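Local coordinates for mitochondrial enolase superfamily member 1 (Homo sapiens, PDB 4A35), which catalyses the magnesium-dependent dehydration of L-fuconate to 2-keto-3-deoxy-L-fuconate, a step in the breakdown of L-fucose, at residues 289-292 / 293-297; 315-319 / 320-324; 432-435 / 436-440; 198-202 / 203-207. All blocks are in the same frame, centred on the assembly; numbering follows the deposited sequence.

Interaction 1 of 4, residues 289-292 / 293-297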
loop_
_atom_site.group_PDB
_atom_site.type_symbol
_atom_site.label_atom_id
_atom_site.label_comp_id
_atom_site.label_asym_id
_atom_site.label_seq_id
_atom_site.Cartn_x
_atom_site.Cartn_y
_atom_site.Cartn_z
ATOM N N ALA A 289 -0.721 16.939 9.096
ATOM C CA ALA A 289 -1.324 17.805 10.110
ATOM C C ALA A 289 -0.267 18.688 10.785
ATOM O O ALA A 289 -0.512 19.865 11.005
ATOM C CB ALA A 289 -2.078 16.970 11.156
ATOM N N THR A 290 0.932 18.141 11.109
ATOM C CA THR A 290 1.997 18.965 11.716
ATOM C C THR A 290 2.399 20.138 10.767
ATOM O O THR A 290 2.543 21.286 11.226
ATOM C CB THR A 290 3.210 18.080 12.112
ATOM O OG1 THR A 290 2.771 17.144 13.075
ATOM C CG2 THR A 290 4.381 18.905 12.691
ATOM N N ILE A 291 2.552 19.851 9.469
ATOM C CA ILE A 291 2.961 20.849 8.469
ATOM C C ILE A 291 1.818 21.853 8.297
ATOM O O ILE A 291 2.068 23.050 8.281
ATOM C CB ILE A 291 3.349 20.158 7.153
ATOM C CG1 ILE A 291 4.592 19.242 7.375
ATOM C CG2 ILE A 291 3.594 21.199 6.007
ATOM C CD1 ILE A 291 4.819 18.077 6.262
ATOM N N SER A 292 0.578 21.365 8.215
ATOM C CA SER A 292 -0.584 22.250 8.091
ATOM C C SER A 292 -0.630 23.262 9.265
ATOM O O SER A 292 -0.763 24.476 9.017
ATOM C CB SER A 292 -1.880 21.442 8.021
ATOM O OG SER A 292 -2.991 22.302 7.773
ATOM N N LYS A 293 -0.481 22.788 10.536
ATOM C CA LYS A 293 -0.555 23.720 11.668
ATOM C C LYS A 293 0.549 24.777 11.587
ATOM O O LYS A 293 0.311 25.939 11.911
ATOM C CB LYS A 293 -0.493 22.970 13.010
ATOM C CG LYS A 293 -1.788 22.194 13.268
ATOM C CD LYS A 293 -1.767 21.515 14.652
ATOM C CE LYS A 293 -2.944 20.584 14.888
ATOM N NZ LYS A 293 -2.946 19.461 13.913
ATOM N N ALA A 294 1.736 24.393 11.120
ATOM C CA ALA A 294 2.862 25.327 11.013
ATOM C C ALA A 294 2.717 26.345 9.876
ATOM O O ALA A 294 3.218 27.461 10.031
ATOM C CB ALA A 294 4.164 24.556 10.827
ATOM N N LEU A 295 2.079 25.963 8.731
ATOM C CA LEU A 295 2.016 26.794 7.541
ATOM C C LEU A 295 0.717 27.621 7.352
ATOM O O LEU A 295 0.796 28.706 6.796
ATOM C CB LEU A 295 2.269 25.981 6.287
ATOM C CG LEU A 295 3.647 25.315 6.148
ATOM C CD1 LEU A 295 3.765 24.689 4.798
ATOM C CD2 LEU A 295 4.795 26.329 6.325
ATOM N N VAL A 296 -0.448 27.146 7.848
ATOM C CA VAL A 296 -1.737 27.886 7.724
ATOM C C VAL A 296 -1.574 29.355 8.307
ATOM O O VAL A 296 -2.051 30.282 7.634
ATOM C CB VAL A 296 -2.947 27.053 8.259
ATOM C CG1 VAL A 296 -4.208 27.900 8.429
ATOM C CG2 VAL A 296 -3.220 25.886 7.294
ATOM N N PRO A 297 -0.734 29.594 9.361
ATOM C CA PRO A 297 -0.434 30.979 9.808
ATOM C C PRO A 297 0.315 31.864 8.774
ATOM O O PRO A 297 0.260 33.099 8.847
ATOM C CB PRO A 297 0.479 30.754 11.023
ATOM C CG PRO A 297 0.112 29.392 11.531
ATOM C CD PRO A 297 -0.086 28.614 10.259
#
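The flat groups where Ala289, Ile291 and Ser292 meet the next turn of the helix are peptide units, since no aromatic ring or carboxylate takes part; alkyl carbons gather round their carbonyl oxygens. Lys293 CG lies 3.5 Å from Ala289 O and Leu295 CG sits equally near Ile291 O. Val296 CG2 comes tighter, 3.3 Å from Ser292 O. Each of these oxygens also accepts the N-H four residues on, as in Val296 N to Ser292 O at 2.9 Å, so a polar and an apolar neighbour share it. Beyond the backbone, Ile291 and Leu295 run side by side in the same direction, and their branches touch at Ile291 CG2 and Leu295 CD1, 3.7 Å apart. This pair lies on the buried side of helix 285-295, the helix of the beta-alpha-beta unit that links strands 275-277 and 301-304 of the TIM-barrel-type domain. Both side chains lie on Ile302 of strand 301-304; Ile291 also touches Ala261, and Leu295 touches Met265, of the adjacent helix 258-268. Ser292 has OG anti to the backbone N (chi1 -174°), which sets the hydroxyl beside Val296 CG2 at 3.6 Å and lets it hydrogen-bond to Gln324 OE1; a buried polar atom is thereby satisfied. Lys293 behaves differently. Its chain is extended until the last torsion (chi4 62°), where it bends back so that NZ hangs over Ala289 CB at 3.8 Å, the aliphatic part lying along the exposed flank of the helix.

Interaction 2 of 4, residues 315-319 / 320-324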
loop_
_atom_site.group_PDB
_atom_site.type_symbol
_atom_site.label_atom_id
_atom_site.label_comp_id
_atom_site.label_asym_id
_atom_site.label_seq_id
_atom_site.Cartn_x
_atom_site.Cartn_y
_atom_site.Cartn_z
ATOM N N LYS A 315 -9.907 9.230 5.293
ATOM C CA LYS A 315 -10.701 9.414 6.506
ATOM C C LYS A 315 -9.860 10.026 7.617
ATOM O O LYS A 315 -10.269 11.003 8.230
ATOM C CB LYS A 315 -11.335 8.087 6.977
ATOM C CG LYS A 315 -11.997 8.215 8.376
ATOM C CD LYS A 315 -12.482 6.874 8.869
ATOM C CE LYS A 315 -11.357 5.978 9.445
ATOM N NZ LYS A 315 -11.929 4.939 10.373
ATOM N N GLN A 316 -8.668 9.502 7.827
ATOM C CA GLN A 316 -7.787 9.996 8.912
ATOM C C GLN A 316 -7.247 11.370 8.597
ATOM O O GLN A 316 -7.141 12.180 9.515
ATOM C CB GLN A 316 -6.648 9.011 9.182
ATOM C CG GLN A 316 -7.214 7.656 9.756
ATOM C CD GLN A 316 -6.052 6.690 9.743
ATOM O OE1 GLN A 316 -5.340 6.600 10.732
ATOM N NE2 GLN A 316 -5.798 6.048 8.585
ATOM N N LEU A 317 -6.961 11.666 7.299
ATOM C CA LEU A 317 -6.537 13.036 6.912
ATOM C C LEU A 317 -7.618 14.072 7.291
ATOM O O LEU A 317 -7.304 15.157 7.786
ATOM C CB LEU A 317 -6.273 13.122 5.380
ATOM C CG LEU A 317 -4.995 12.374 4.913
ATOM C CD1 LEU A 317 -5.003 12.237 3.355
ATOM C CD2 LEU A 317 -3.688 13.109 5.433
ATOM N N LEU A 318 -8.891 13.699 7.105
ATOM C CA LEU A 318 -10.037 14.562 7.447
ATOM C C LEU A 318 -10.176 14.608 8.997
ATOM O O LEU A 318 -10.370 15.674 9.556
ATOM C CB LEU A 318 -11.309 14.041 6.773
ATOM C CG LEU A 318 -11.323 14.236 5.215
ATOM C CD1 LEU A 318 -12.425 13.422 4.578
ATOM C CD2 LEU A 318 -11.442 15.731 4.860
ATOM N N GLN A 319 -10.098 13.445 9.661
ATOM C CA GLN A 319 -10.205 13.354 11.144
ATOM C C GLN A 319 -9.158 14.226 11.867
ATOM O O GLN A 319 -9.509 14.939 12.811
ATOM C CB GLN A 319 -10.075 11.926 11.621
ATOM C CG GLN A 319 -11.333 11.128 11.359
ATOM C CD GLN A 319 -11.143 9.673 11.709
ATOM O OE1 GLN A 319 -10.142 9.055 11.354
ATOM N NE2 GLN A 319 -12.072 9.127 12.490
ATOM N N ALA A 320 -7.892 14.180 11.380
ATOM C CA ALA A 320 -6.788 14.907 11.956
ATOM C C ALA A 320 -6.727 16.363 11.479
ATOM O O ALA A 320 -5.786 17.058 11.883
ATOM C CB ALA A 320 -5.465 14.200 11.669
ATOM N N LYS A 321 -7.644 16.803 10.562
ATOM C CA LYS A 321 -7.630 18.161 9.975
ATOM C C LYS A 321 -6.235 18.438 9.358
ATOM O O LYS A 321 -5.621 19.485 9.561
ATOM C CB LYS A 321 -8.040 19.244 11.014
ATOM C CG LYS A 321 -9.374 18.969 11.648
ATOM C CD LYS A 321 -9.805 20.175 12.470
ATOM C CE LYS A 321 -11.226 19.994 12.894
ATOM N NZ LYS A 321 -11.675 21.143 13.717
ATOM N N ALA A 322 -5.730 17.454 8.630
ATOM C CA ALA A 322 -4.378 17.433 8.100
ATOM C C ALA A 322 -4.268 18.153 6.766
ATOM O O ALA A 322 -3.160 18.302 6.270
ATOM C CB ALA A 322 -3.919 15.970 7.934
ATOM N N LEU A 323 -5.395 18.544 6.139
ATOM C CA LEU A 323 -5.271 19.119 4.788
ATOM C C LEU A 323 -6.375 20.193 4.547
ATOM O O LEU A 323 -7.485 20.079 5.077
ATOM C CB LEU A 323 -5.305 18.004 3.700
ATOM C CG LEU A 323 -6.662 17.294 3.362
ATOM C CD1 LEU A 323 -6.431 16.129 2.381
ATOM C CD2 LEU A 323 -7.427 16.792 4.620
ATOM N N GLN A 324 -6.059 21.190 3.759
ATOM C CA GLN A 324 -7.029 22.242 3.398
ATOM C C GLN A 324 -7.681 21.918 2.039
ATOM O O GLN A 324 -8.738 22.472 1.730
ATOM C CB GLN A 324 -6.354 23.630 3.349
ATOM C CG GLN A 324 -6.077 24.229 4.742
ATOM C CD GLN A 324 -5.227 23.341 5.640
ATOM O OE1 GLN A 324 -4.063 23.027 5.347
ATOM N NE2 GLN A 324 -5.813 22.856 6.738
#
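Two torsions bring Leu317 and Leu318 against the residues that follow their helix: the positive phi of Lys321 (54°), which turns the chain out of the helix, and chi1 of Leu323 (74°), which holds CG between its own backbone N and carbonyl carbon and swings CD2 back to the last turn. The turn is a Schellman motif. Ala322 N reaches Leu317 O at 2.9 Å in a nearly straight bond, while Lys321 N takes Leu318 O at 3.1 Å, approaching from well above the carbonyl plane instead of along a lone pair. The backbone thus ties off helix 311-319, and the side chains close over it: Leu317 CD2 meets Ala322 CB at 3.8 Å, and Leu323 CD2 fits against Leu317 CB at 3.9 Å. Leu318 crosses Leu323 at a slant, their CD2 methyls 4.2 Å apart. Gln316 turns the other way, its amide bonding to Asp283 O and Leu286 N of the second subunit. Within the chain, Leu317 and Leu323 rest on Thr304 of strand 301-304, Ala320 and Ala322 on helix 285-295 through Ile285 and Ala289, and Leu318 on Met345 of helix 335-348.

Interaction 3 of 4, residues 432-435 / 436-440. With EDO (1,2-ethanediol), chain H.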
loop_
_atom_site.group_PDB
_atom_site.type_symbol
_atom_site.label_atom_id
_atom_site.label_comp_id
_atom_site.label_asym_id
_atom_site.label_seq_id
_atom_site.Cartn_x
_atom_site.Cartn_y
_atom_site.Cartn_z
ATOM N N GLY A 432 5.042 -2.912 -29.538
ATOM C CA GLY A 432 4.461 -1.878 -30.382
ATOM C C GLY A 432 5.551 -1.154 -31.155
ATOM O O GLY A 432 6.713 -1.159 -30.724
ATOM N N GLU A 433 5.197 -0.540 -32.287
ATOM C CA GLU A 433 6.144 0.170 -33.192
ATOM C C GLU A 433 7.097 1.097 -32.436
ATOM O O GLU A 433 8.311 1.069 -32.672
ATOM C CB GLU A 433 5.392 0.986 -34.287
ATOM C CG GLU A 433 6.250 2.095 -34.947
ATOM C CD GLU A 433 5.574 3.250 -35.683
ATOM O OE1 GLU A 433 4.536 2.996 -36.342
ATOM O OE2 GLU A 433 6.133 4.379 -35.683
ATOM N N VAL A 434 6.548 1.935 -31.537
ATOM C CA VAL A 434 7.339 2.940 -30.844
ATOM C C VAL A 434 8.431 2.270 -29.994
ATOM O O VAL A 434 9.595 2.697 -30.065
ATOM C CB VAL A 434 6.434 3.902 -30.023
ATOM C CG1 VAL A 434 7.253 4.828 -29.118
ATOM C CG2 VAL A 434 5.530 4.715 -30.953
ATOM N N TRP A 435 8.086 1.179 -29.267
ATOM C CA TRP A 435 9.048 0.498 -28.394
ATOM C C TRP A 435 10.003 -0.365 -29.172
ATOM O O TRP A 435 11.123 -0.537 -28.708
ATOM C CB TRP A 435 8.323 -0.264 -27.274
ATOM C CG TRP A 435 7.638 0.742 -26.391
ATOM C CD1 TRP A 435 6.312 1.088 -26.411
ATOM C CD2 TRP A 435 8.297 1.717 -25.563
ATOM N NE1 TRP A 435 6.099 2.190 -25.605
ATOM C CE2 TRP A 435 7.300 2.594 -25.072
ATOM C CE3 TRP A 435 9.639 1.911 -25.157
ATOM C CZ2 TRP A 435 7.601 3.660 -24.218
ATOM C CZ3 TRP A 435 9.942 3.010 -24.366
ATOM C CH2 TRP A 435 8.918 3.817 -23.838
ATOM N N LYS A 436 9.635 -0.822 -30.391
ATOM C CA LYS A 436 10.584 -1.575 -31.220
ATOM C C LYS A 436 11.639 -0.580 -31.791
ATOM O O LYS A 436 12.771 -0.972 -32.056
ATOM C CB LYS A 436 9.855 -2.335 -32.359
ATOM C CG LYS A 436 9.140 -3.596 -31.890
ATOM C CD LYS A 436 8.368 -4.248 -33.031
ATOM C CE LYS A 436 8.088 -5.715 -32.771
ATOM N NZ LYS A 436 7.057 -6.251 -33.699
ATOM N N LYS A 437 11.275 0.714 -31.910
ATOM C CA LYS A 437 12.206 1.728 -32.426
ATOM C C LYS A 437 13.093 2.230 -31.275
ATOM O O LYS A 437 14.260 2.538 -31.486
ATOM C CB LYS A 437 11.425 2.908 -33.063
ATOM C CG LYS A 437 10.877 2.570 -34.465
ATOM C CD LYS A 437 9.962 3.680 -35.025
ATOM C CE LYS A 437 9.620 3.405 -36.467
ATOM N NZ LYS A 437 8.773 4.525 -37.043
ATOM N N LEU A 438 12.507 2.379 -30.070
ATOM C CA LEU A 438 13.249 2.896 -28.930
ATOM C C LEU A 438 14.131 1.835 -28.264
ATOM O O LEU A 438 15.122 2.189 -27.614
ATOM C CB LEU A 438 12.288 3.484 -27.887
ATOM C CG LEU A 438 11.555 4.780 -28.350
ATOM C CD1 LEU A 438 10.579 5.270 -27.271
ATOM C CD2 LEU A 438 12.538 5.909 -28.642
ATOM N N LEU A 439 13.690 0.573 -28.299
ATOM C CA LEU A 439 14.394 -0.543 -27.666
ATOM C C LEU A 439 14.474 -1.680 -28.685
ATOM O O LEU A 439 13.750 -2.670 -28.547
ATOM C CB LEU A 439 13.696 -0.981 -26.338
ATOM C CG LEU A 439 13.853 -0.034 -25.150
ATOM C CD1 LEU A 439 12.833 -0.365 -24.012
ATOM C CD2 LEU A 439 15.295 -0.011 -24.628
ATOM N N PRO A 440 15.319 -1.503 -29.743
ATOM C CA PRO A 440 15.363 -2.500 -30.829
ATOM C C PRO A 440 15.956 -3.822 -30.373
ATOM O O PRO A 440 16.760 -3.836 -29.440
ATOM C CB PRO A 440 16.241 -1.826 -31.902
ATOM C CG PRO A 440 17.075 -0.851 -31.170
ATOM C CD PRO A 440 16.195 -0.344 -30.059
HETATM C C1 EDO H . 7.636 4.296 -40.461
HETATM O O1 EDO H . 7.101 4.180 -39.148
HETATM C C2 EDO H . 8.128 2.843 -40.821
HETATM O O2 EDO H . 9.077 2.369 -39.877
#
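Glu433 and Lys437 lie one turn apart on the short C-terminal helix 433-438, and their extended chains cross at a slant. Glu433 has CG anti to the backbone N (chi1 161°), which carries the carboxylate out over Lys437. NZ of Lys437 forms a salt bridge with OE2 of Glu433 at 3.0 Å, arriving from above the carboxylate plane rather than within it. On the other flank Trp435 presents one face of its six-membered ring to Leu438. Leu438 CD1 stands 4.1 Å from the centroid of the Trp435 six-membered ring, 22° off the normal, a CH-pi contact displaced toward the rim, with Trp435 CZ3 nearest to Leu438 CD1 at 3.7 Å. The same methyl touches Val434 CG1 at 3.8 Å, Val434 and Leu438 pointing the same way. Leu439 runs alongside the indole, with CD1 4.1 Å from Trp435 CE3. The indole is pinned elsewhere too: NE1 bonds to Arg16 O at the end of strand 7-16, Tyr429 packs edge-to-face with the ring, and Pro18 in the loop beyond touches both Trp435 and Leu438. With an alanine in place of Glu433, Lys437 NZ would probably lose its carboxylate mate and be free to swing away from the helix. Lys437 NZ also donates to O1 of an ethanediol, probably from the crystallisation liquor, at 2.7 Å, so the ammonium is shared between a charged and a neutral oxygen; the ion pair sits at the surface, where solvent would be expected to weaken it.

Interaction 4 of 4, residues 198-202 / 203-207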
loop_
_atom_site.group_PDB
_atom_site.type_symbol
_atom_site.label_atom_id
_atom_site.label_comp_id
_atom_site.label_asym_id
_atom_site.label_seq_id
_atom_site.Cartn_x
_atom_site.Cartn_y
_atom_site.Cartn_z
ATOM N N LEU A 198 10.307 20.357 -13.809
ATOM C CA LEU A 198 11.727 20.594 -13.572
ATOM C C LEU A 198 12.547 20.419 -14.889
ATOM O O LEU A 198 12.177 19.617 -15.752
ATOM C CB LEU A 198 12.263 19.644 -12.485
ATOM C CG LEU A 198 11.660 19.615 -11.059
ATOM C CD1 LEU A 198 12.741 19.258 -10.003
ATOM C CD2 LEU A 198 10.972 20.839 -10.691
ATOM N N GLY A 199 13.653 21.160 -14.999
ATOM C CA GLY A 199 14.595 21.055 -16.116
ATOM C C GLY A 199 14.524 22.138 -17.172
ATOM O O GLY A 199 15.373 22.178 -18.078
ATOM N N TYR A 200 13.505 23.012 -17.097
ATOM C CA TYR A 200 13.327 24.078 -18.071
ATOM C C TYR A 200 14.309 25.226 -17.855
ATOM O O TYR A 200 14.463 25.711 -16.719
ATOM C CB TYR A 200 11.900 24.668 -17.985
ATOM C CG TYR A 200 10.752 23.738 -18.301
ATOM C CD1 TYR A 200 10.825 22.838 -19.370
ATOM C CD2 TYR A 200 9.545 23.834 -17.612
ATOM C CE1 TYR A 200 9.744 22.012 -19.693
ATOM C CE2 TYR A 200 8.458 23.026 -17.935
ATOM C CZ TYR A 200 8.565 22.112 -18.967
ATOM O OH TYR A 200 7.487 21.329 -19.280
ATOM N N SER A 201 14.902 25.716 -18.950
ATOM C CA SER A 201 15.711 26.932 -18.895
ATOM C C SER A 201 14.770 28.119 -18.559
ATOM O O SER A 201 13.545 27.982 -18.674
ATOM C CB SER A 201 16.403 27.165 -20.242
ATOM O OG SER A 201 15.438 27.534 -21.216
ATOM N N ASP A 202 15.334 29.290 -18.211
ATOM C CA ASP A 202 14.549 30.510 -17.957
ATOM C C ASP A 202 13.685 30.868 -19.163
ATOM O O ASP A 202 12.484 31.095 -19.030
ATOM C CB ASP A 202 15.496 31.686 -17.646
ATOM C CG ASP A 202 16.054 31.735 -16.236
ATOM O OD1 ASP A 202 15.957 30.706 -15.512
ATOM O OD2 ASP A 202 16.599 32.795 -15.854
ATOM N N ASP A 203 14.313 30.927 -20.348
ATOM C CA ASP A 203 13.642 31.231 -21.616
ATOM C C ASP A 203 12.504 30.263 -21.879
ATOM O O ASP A 203 11.390 30.710 -22.175
ATOM C CB ASP A 203 14.651 31.205 -22.768
ATOM C CG ASP A 203 15.559 32.425 -22.822
ATOM O OD1 ASP A 203 15.211 33.458 -22.194
ATOM O OD2 ASP A 203 16.588 32.369 -23.539
ATOM N N THR A 204 12.758 28.952 -21.750
ATOM C CA THR A 204 11.702 27.946 -21.976
ATOM C C THR A 204 10.501 28.182 -21.039
ATOM O O THR A 204 9.334 28.147 -21.463
ATOM C CB THR A 204 12.253 26.536 -21.758
ATOM O OG1 THR A 204 13.208 26.249 -22.770
ATOM C CG2 THR A 204 11.161 25.485 -21.786
ATOM N N LEU A 205 10.808 28.388 -19.749
ATOM C CA LEU A 205 9.741 28.575 -18.761
ATOM C C LEU A 205 8.959 29.876 -19.063
ATOM O O LEU A 205 7.725 29.866 -18.958
ATOM C CB LEU A 205 10.322 28.588 -17.346
ATOM C CG LEU A 205 9.341 28.795 -16.202
ATOM C CD1 LEU A 205 8.222 27.779 -16.232
ATOM C CD2 LEU A 205 10.093 28.778 -14.867
ATOM N N LYS A 206 9.672 30.984 -19.443
ATOM C CA LYS A 206 8.972 32.225 -19.792
ATOM C C LYS A 206 8.034 31.998 -20.998
ATOM O O LYS A 206 6.920 32.508 -20.998
ATOM C CB LYS A 206 9.959 33.384 -20.073
ATOM C CG LYS A 206 10.736 33.818 -18.836
ATOM C CD LYS A 206 11.990 34.614 -19.189
ATOM C CE LYS A 206 12.702 35.072 -17.936
ATOM N NZ LYS A 206 13.924 35.892 -18.232
ATOM N N GLN A 207 8.481 31.215 -21.998
ATOM C CA GLN A 207 7.702 30.892 -23.214
ATOM C C GLN A 207 6.410 30.113 -22.864
ATOM O O GLN A 207 5.318 30.481 -23.329
ATOM C CB GLN A 207 8.568 30.100 -24.206
ATOM C CG GLN A 207 9.581 30.997 -24.941
ATOM C CD GLN A 207 10.607 30.296 -25.814
ATOM O OE1 GLN A 207 11.190 29.255 -25.474
ATOM N NE2 GLN A 207 10.921 30.924 -26.931
HETATM O O HOH W 1 14.603 24.223 -21.587
HETATM O O HOH W 2 15.002 35.631 -15.613
#
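Asp202, Tyr200 and Thr204 bury the most surface where the chain turns into helix 202-214. Tyr200 and Thr204 cross at about a right angle: the methyl CG2 of Thr204 lies 3.6 Å from CD1 of the tyrosine. With chi1 of Thr204 at -67°, CG2 points away from the backbone N toward the tyrosine and OG1 stays beside that N, facing Ser201, the residue at the N-cap position. Ser201 OG and Thr204 OG1 hydrogen-bond at 3.0 Å, and a water bridges the same two residues, 2.7 Å from Thr204 OG1 and accepting from Ser201 N at 3.0 Å. With an alanine at Thr204, Ser201 OG would probably lose its hydroxyl partner and the tyrosine ring the methyl packed beside it. Asp202 opens the first turn: its O accepts Lys206 N at 2.8 Å, and the aliphatic chain of Lys206 passes close over that oxygen, with CG 3.2 Å from Asp202 O. Outside the contact, Asp202 OD1 forms a salt bridge with Arg233 of helix 228-242, while Tyr200 OH bonds to His24, next to Gly25, a probable substrate-binding residue. Asp202 OD2 and Lys206 NZ, 4.7 Å apart, are bridged by a second water, which donates to OD2 and accepts from NZ. Asp202 thus meets Lys206 through solvent rather than directly, and a negative group in the first turn would be expected to suit the helix dipole.

Along the chain the order is interaction 4, then 1, 2 and 3. Interactions 1 and 2 are neighbours, their centres 12 Å apart: helix 285-295 and the exit from helix 311-319 pack against strand 301-304 in the barrel domain, and they touch directly where Ala289 meets Ala322 and Ser292 meets Gln324. Interaction 4 starts helix 202-214 about 31 Å from interaction 1, centre to centre, on another stretch of the same domain's helical surround. Interaction 3 stands apart on the C-terminal helix 433-438, about 45 Å from interaction 2, across the chain's centre. Interactions 1 and 2 thus belong to successive strand-helix units of the barrel domain, while 3 and 4 lie on separate helices with no direct touch to them or to each other.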